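Local structure of DnaJ homolog subfamily C member 3 (Mus musculus, 3IEG) at residues A[77-89]-A[145-157]. The protein binds misfolded proteins and, as an HSPA8 co-chaperone in the unfolded protein response, stimulates that partner's ATPase and restrains the kinase EIF2AK4. Sequence-based numbering, arbitrary orientation.
Sequences RGHLLLKQGKLDE and KILEVCVWDAELR
Trp152 N donates to Lys83 O at 2.9 Å, with an angle of 155° at the hydrogen, so the type I turn Cys150 to Asp153 is tied to the last turn of helix 71-84 by a main-chain hydrogen bond. The two backbones run close here, with 4.2 Å between the CA atoms of Lys83 and Cys150. Lys83 then lays its extended aliphatic chain over one face of the Trp152 indole: CD stands 3.9 Å from the centroid of the six-membered ring, a CH-pi contact lying near the ring normal. Val151 CG2 covers that same face, while Leu80 CD2 and Gln84 CG meet the ring at its edge. In Trp152, chi1 of -55° and chi2 of -31° together bring CZ3 to Leu80 CD2. Replacing this indole by an alanine would take away the platform under the Lys83 methylenes and is likely to leave a gap beside Leu80 CD2 and Gln84 CG.

Cys150, buried, sets SG against Gly85 CA and Leu87 CD2, the latter 4.0 Å from SG, and Leu82 leans on Val149. Gly85 ends its helix in a Schellman motif with positive phi; a CB there would collide with Asp153 OD2. Asp153 works twice: OD1 caps helix 154-166 by accepting from Leu156 N, 3.1 Å away, whereas OD2 takes a bond from a water that also donates to Gly85 O.

In the superhelix, the contact joins the turn within TPR 3 to the junction of TPR 4 and TPR 5, while Met120 of the long helix 104-132 packs on Val149 and Cys150, and Trp152 also touches Ser53 of helix 53-66.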
loop_
_atom_site.group_PDB
_atom_site.type_symbol
_atom_site.label_atom_id
_atom_site.label_comp_id
_atom_site.label_asym_id
_atom_site.label_seq_id
_atom_site.Cartn_x
_atom_site.Cartn_y
_atom_site.Cartn_z
ATOM N N ARG A 77 -5.583 -14.934 25.599
ATOM C CA ARG A 77 -4.514 -13.960 25.357
ATOM C C ARG A 77 -3.380 -14.558 24.535
ATOM O O ARG A 77 -2.850 -13.903 23.636
ATOM C CB ARG A 77 -3.974 -13.373 26.659
ATOM C CG ARG A 77 -2.993 -12.250 26.405
ATOM C CD ARG A 77 -2.561 -11.550 27.666
ATOM N NE ARG A 77 -1.706 -12.408 28.462
ATOM C CZ ARG A 77 -1.182 -12.042 29.615
ATOM N NH1 ARG A 77 -1.426 -10.831 30.091
ATOM N NH2 ARG A 77 -0.420 -12.886 30.286
ATOM N N GLY A 78 -3.019 -15.798 24.846
ATOM C CA GLY A 78 -2.049 -16.552 24.064
ATOM C C GLY A 78 -2.386 -16.595 22.587
ATOM O O GLY A 78 -1.512 -16.415 21.742
ATOM N N HIS A 79 -3.649 -16.828 22.262
ATOM C CA HIS A 79 -4.085 -16.792 20.868
ATOM C C HIS A 79 -3.804 -15.438 20.205
ATOM O O HIS A 79 -3.291 -15.392 19.084
ATOM C CB HIS A 79 -5.574 -17.142 20.731
ATOM C CG HIS A 79 -5.910 -18.543 21.133
ATOM N ND1 HIS A 79 -5.136 -19.626 20.776
ATOM C CD2 HIS A 79 -6.936 -19.038 21.862
ATOM C CE1 HIS A 79 -5.665 -20.728 21.277
ATOM N NE2 HIS A 79 -6.762 -20.399 21.935
ATOM N N LEU A 80 -4.137 -14.350 20.897
ATOM C CA LEU A 80 -4.011 -13.020 20.315
ATOM C C LEU A 80 -2.551 -12.671 20.141
ATOM O O LEU A 80 -2.180 -12.145 19.103
ATOM C CB LEU A 80 -4.750 -11.938 21.139
ATOM C CG LEU A 80 -6.261 -12.104 21.379
ATOM C CD1 LEU A 80 -6.841 -10.989 22.257
ATOM C CD2 LEU A 80 -6.999 -12.190 20.067
ATOM N N LEU A 81 -1.731 -12.981 21.146
ATOM C CA LEU A 81 -0.275 -12.767 21.068
ATOM C C LEU A 81 0.369 -13.506 19.896
ATOM O O LEU A 81 1.154 -12.924 19.153
ATOM C CB LEU A 81 0.424 -13.159 22.380
ATOM C CG LEU A 81 0.059 -12.355 23.634
ATOM C CD1 LEU A 81 0.439 -13.085 24.929
ATOM C CD2 LEU A 81 0.653 -10.957 23.585
ATOM N N LEU A 82 0.040 -14.779 19.721
ATOM C CA LEU A 82 0.549 -15.519 18.572
ATOM C C LEU A 82 0.192 -14.826 17.253
ATOM O O LEU A 82 1.026 -14.723 16.363
ATOM C CB LEU A 82 0.032 -16.957 18.585
ATOM C CG LEU A 82 0.395 -17.893 17.431
ATOM C CD1 LEU A 82 1.897 -17.975 17.194
ATOM C CD2 LEU A 82 -0.160 -19.262 17.727
ATOM N N LYS A 83 -1.047 -14.348 17.134
ATOM C CA LYS A 83 -1.480 -13.632 15.933
ATOM C C LYS A 83 -0.713 -12.316 15.747
ATOM O O LYS A 83 -0.454 -11.885 14.629
ATOM C CB LYS A 83 -2.980 -13.361 15.977
ATOM C CG LYS A 83 -3.873 -14.553 15.620
ATOM C CD LYS A 83 -5.253 -14.038 15.251
ATOM C CE LYS A 83 -6.227 -15.149 14.999
ATOM N NZ LYS A 83 -7.550 -14.544 14.629
ATOM N N GLN A 84 -0.346 -11.690 16.854
ATOM C CA GLN A 84 0.422 -10.458 16.813
ATOM C C GLN A 84 1.911 -10.717 16.532
ATOM O O GLN A 84 2.677 -9.785 16.322
ATOM C CB GLN A 84 0.233 -9.689 18.121
ATOM C CG GLN A 84 -1.160 -9.102 18.316
ATOM C CD GLN A 84 -1.294 -8.328 19.623
ATOM O OE1 GLN A 84 -0.396 -8.343 20.458
ATOM N NE2 GLN A 84 -2.428 -7.654 19.805
ATOM N N GLY A 85 2.317 -11.983 16.521
ATOM C CA GLY A 85 3.717 -12.361 16.323
ATOM C C GLY A 85 4.594 -12.107 17.542
ATOM O O GLY A 85 5.825 -12.082 17.434
ATOM N N LYS A 86 3.964 -11.894 18.697
ATOM C CA LYS A 86 4.688 -11.819 19.962
ATOM C C LYS A 86 4.951 -13.245 20.438
ATOM O O LYS A 86 4.289 -13.740 21.338
ATOM C CB LYS A 86 3.901 -11.004 20.997
ATOM C CG LYS A 86 3.836 -9.496 20.688
ATOM C CD LYS A 86 2.845 -8.778 21.591
ATOM C CE LYS A 86 3.085 -7.277 21.690
ATOM N NZ LYS A 86 2.895 -6.670 20.370
ATOM N N LEU A 87 5.920 -13.898 19.807
ATOM C CA LEU A 87 6.116 -15.335 19.971
ATOM C C LEU A 87 6.580 -15.747 21.358
ATOM O O LEU A 87 6.085 -16.717 21.915
ATOM C CB LEU A 87 7.052 -15.894 18.899
ATOM C CG LEU A 87 6.613 -15.664 17.448
ATOM C CD1 LEU A 87 7.634 -16.258 16.525
ATOM C CD2 LEU A 87 5.223 -16.221 17.139
ATOM N N ASP A 88 7.515 -15.003 21.925
ATOM C CA ASP A 88 7.988 -15.298 23.270
ATOM C C ASP A 88 6.890 -15.193 24.320
ATOM O O ASP A 88 6.775 -16.063 25.190
ATOM C CB ASP A 88 9.177 -14.403 23.622
ATOM C CG ASP A 88 10.411 -14.735 22.794
ATOM O OD1 ASP A 88 10.410 -15.781 22.107
ATOM O OD2 ASP A 88 11.382 -13.951 22.823
ATOM N N GLU A 89 6.084 -14.141 24.236
ATOM C CA GLU A 89 4.988 -13.938 25.172
ATOM C C GLU A 89 3.846 -14.924 24.959
ATOM O O GLU A 89 3.148 -15.282 25.904
ATOM C CB GLU A 89 4.449 -12.521 25.061
ATOM C CG GLU A 89 5.411 -11.474 25.513
ATOM C CD GLU A 89 5.255 -10.222 24.714
ATOM O OE1 GLU A 89 6.106 -9.996 23.820
ATOM O OE2 GLU A 89 4.268 -9.482 24.952
ATOM N N LYS A 145 5.240 -17.535 4.861
ATOM C CA LYS A 145 4.787 -18.549 5.806
ATOM C C LYS A 145 4.416 -17.951 7.160
ATOM O O LYS A 145 3.322 -18.191 7.661
ATOM C CB LYS A 145 5.835 -19.660 5.984
ATOM C CG LYS A 145 5.420 -21.042 5.445
ATOM C CD LYS A 145 5.952 -21.294 4.025
ATOM C CE LYS A 145 7.282 -22.070 4.046
ATOM N NZ LYS A 145 7.785 -22.352 2.662
ATOM N N ILE A 146 5.314 -17.172 7.749
ATOM C CA ILE A 146 5.024 -16.565 9.037
ATOM C C ILE A 146 3.733 -15.741 8.971
ATOM O O ILE A 146 2.832 -15.931 9.794
ATOM C CB ILE A 146 6.198 -15.724 9.567
ATOM C CG1 ILE A 146 7.461 -16.575 9.620
ATOM C CG2 ILE A 146 5.913 -15.209 10.967
ATOM C CD1 ILE A 146 8.744 -15.780 9.588
ATOM N N LEU A 147 3.609 -14.869 7.978
ATOM C CA LEU A 147 2.481 -13.938 7.962
ATOM C C LEU A 147 1.103 -14.577 7.739
ATOM O O LEU A 147 0.083 -13.911 7.914
ATOM C CB LEU A 147 2.736 -12.770 7.002
ATOM C CG LEU A 147 3.824 -11.777 7.445
ATOM C CD1 LEU A 147 4.330 -10.979 6.259
ATOM C CD2 LEU A 147 3.335 -10.851 8.558
ATOM N N GLU A 148 1.084 -15.859 7.365
ATOM C CA GLU A 148 -0.159 -16.639 7.277
ATOM C C GLU A 148 -0.747 -16.842 8.663
ATOM O O GLU A 148 -1.960 -16.890 8.825
ATOM C CB GLU A 148 0.073 -18.025 6.654
ATOM C CG GLU A 148 0.377 -18.039 5.167
ATOM C CD GLU A 148 -0.739 -17.431 4.338
ATOM O OE1 GLU A 148 -0.429 -16.654 3.397
ATOM O OE2 GLU A 148 -1.926 -17.720 4.625
ATOM N N VAL A 149 0.120 -16.967 9.659
ATOM C CA VAL A 149 -0.307 -17.229 11.016
ATOM C C VAL A 149 -0.272 -15.946 11.823
ATOM O O VAL A 149 -1.249 -15.600 12.468
ATOM C CB VAL A 149 0.567 -18.314 11.679
ATOM C CG1 VAL A 149 0.218 -18.468 13.146
ATOM C CG2 VAL A 149 0.432 -19.643 10.938
ATOM N N CYS A 150 0.854 -15.244 11.793
ATOM C CA CYS A 150 1.004 -14.019 12.557
ATOM C C CYS A 150 0.541 -12.861 11.683
ATOM O O CYS A 150 1.356 -12.097 11.135
ATOM C CB CYS A 150 2.451 -13.837 12.994
ATOM S SG CYS A 150 3.139 -15.247 13.870
ATOM N N VAL A 151 -0.776 -12.748 11.549
ATOM C CA VAL A 151 -1.394 -11.838 10.593
ATOM C C VAL A 151 -1.399 -10.386 11.069
ATOM O O VAL A 151 -1.547 -9.473 10.260
ATOM C CB VAL A 151 -2.840 -12.293 10.209
ATOM C CG1 VAL A 151 -2.811 -13.569 9.347
ATOM C CG2 VAL A 151 -3.708 -12.512 11.455
ATOM N N TRP A 152 -1.232 -10.168 12.368
ATOM C CA TRP A 152 -1.218 -8.814 12.912
ATOM C C TRP A 152 0.194 -8.380 13.331
ATOM O O TRP A 152 0.368 -7.425 14.096
ATOM C CB TRP A 152 -2.206 -8.678 14.080
ATOM C CG TRP A 152 -3.624 -9.093 13.755
ATOM C CD1 TRP A 152 -4.259 -9.008 12.538
ATOM C CD2 TRP A 152 -4.579 -9.638 14.663
ATOM N NE1 TRP A 152 -5.545 -9.483 12.637
ATOM C CE2 TRP A 152 -5.770 -9.875 13.931
ATOM C CE3 TRP A 152 -4.548 -9.960 16.027
ATOM C CZ2 TRP A 152 -6.914 -10.420 14.517
ATOM C CZ3 TRP A 152 -5.692 -10.506 16.615
ATOM C CH2 TRP A 152 -6.857 -10.730 15.855
ATOM N N ASP A 153 1.192 -9.093 12.823
ATOM C CA ASP A 153 2.580 -8.748 13.046
ATOM C C ASP A 153 2.971 -7.634 12.075
ATOM O O ASP A 153 3.273 -7.880 10.903
ATOM C CB ASP A 153 3.452 -9.984 12.848
ATOM C CG ASP A 153 4.894 -9.777 13.295
ATOM O OD1 ASP A 153 5.433 -8.655 13.172
ATOM O OD2 ASP A 153 5.503 -10.757 13.760
ATOM N N ALA A 154 2.946 -6.401 12.564
ATOM C CA ALA A 154 3.190 -5.251 11.707
ATOM C C ALA A 154 4.633 -5.190 11.225
ATOM O O ALA A 154 4.877 -4.900 10.065
ATOM C CB ALA A 154 2.793 -3.954 12.409
ATOM N N GLU A 155 5.584 -5.479 12.107
ATOM C CA GLU A 155 7.000 -5.279 11.781
ATOM C C GLU A 155 7.519 -6.287 10.737
ATOM O O GLU A 155 8.345 -5.933 9.889
ATOM C CB GLU A 155 7.911 -5.271 13.028
ATOM C CG GLU A 155 7.256 -4.944 14.399
ATOM C CD GLU A 155 6.346 -3.717 14.408
ATOM O OE1 GLU A 155 6.856 -2.600 14.221
ATOM O OE2 GLU A 155 5.120 -3.880 14.626
ATOM N N LEU A 156 7.040 -7.528 10.787
ATOM C CA LEU A 156 7.444 -8.541 9.813
ATOM C C LEU A 156 6.832 -8.259 8.456
ATOM O O LEU A 156 7.419 -8.560 7.429
ATOM C CB LEU A 156 7.081 -9.942 10.288
ATOM C CG LEU A 156 7.892 -10.473 11.466
ATOM C CD1 LEU A 156 7.697 -11.980 11.573
ATOM C CD2 LEU A 156 9.374 -10.124 11.324
ATOM N N ARG A 157 5.637 -7.680 8.478
ATOM C CA ARG A 157 5.002 -7.096 7.307
ATOM C C ARG A 157 5.889 -6.031 6.667
ATOM O O ARG A 157 6.110 -6.036 5.462
ATOM C CB ARG A 157 3.700 -6.427 7.729
ATOM C CG ARG A 157 2.738 -6.218 6.624
ATOM C CD ARG A 157 1.885 -7.434 6.534
ATOM N NE ARG A 157 1.103 -7.426 5.315
ATOM C CZ ARG A 157 -0.013 -8.115 5.176
ATOM N NH1 ARG A 157 -0.447 -8.842 6.193
ATOM N NH2 ARG A 157 -0.681 -8.067 4.033
HETATM O O HOH W 1 7.004 -12.680 14.872
#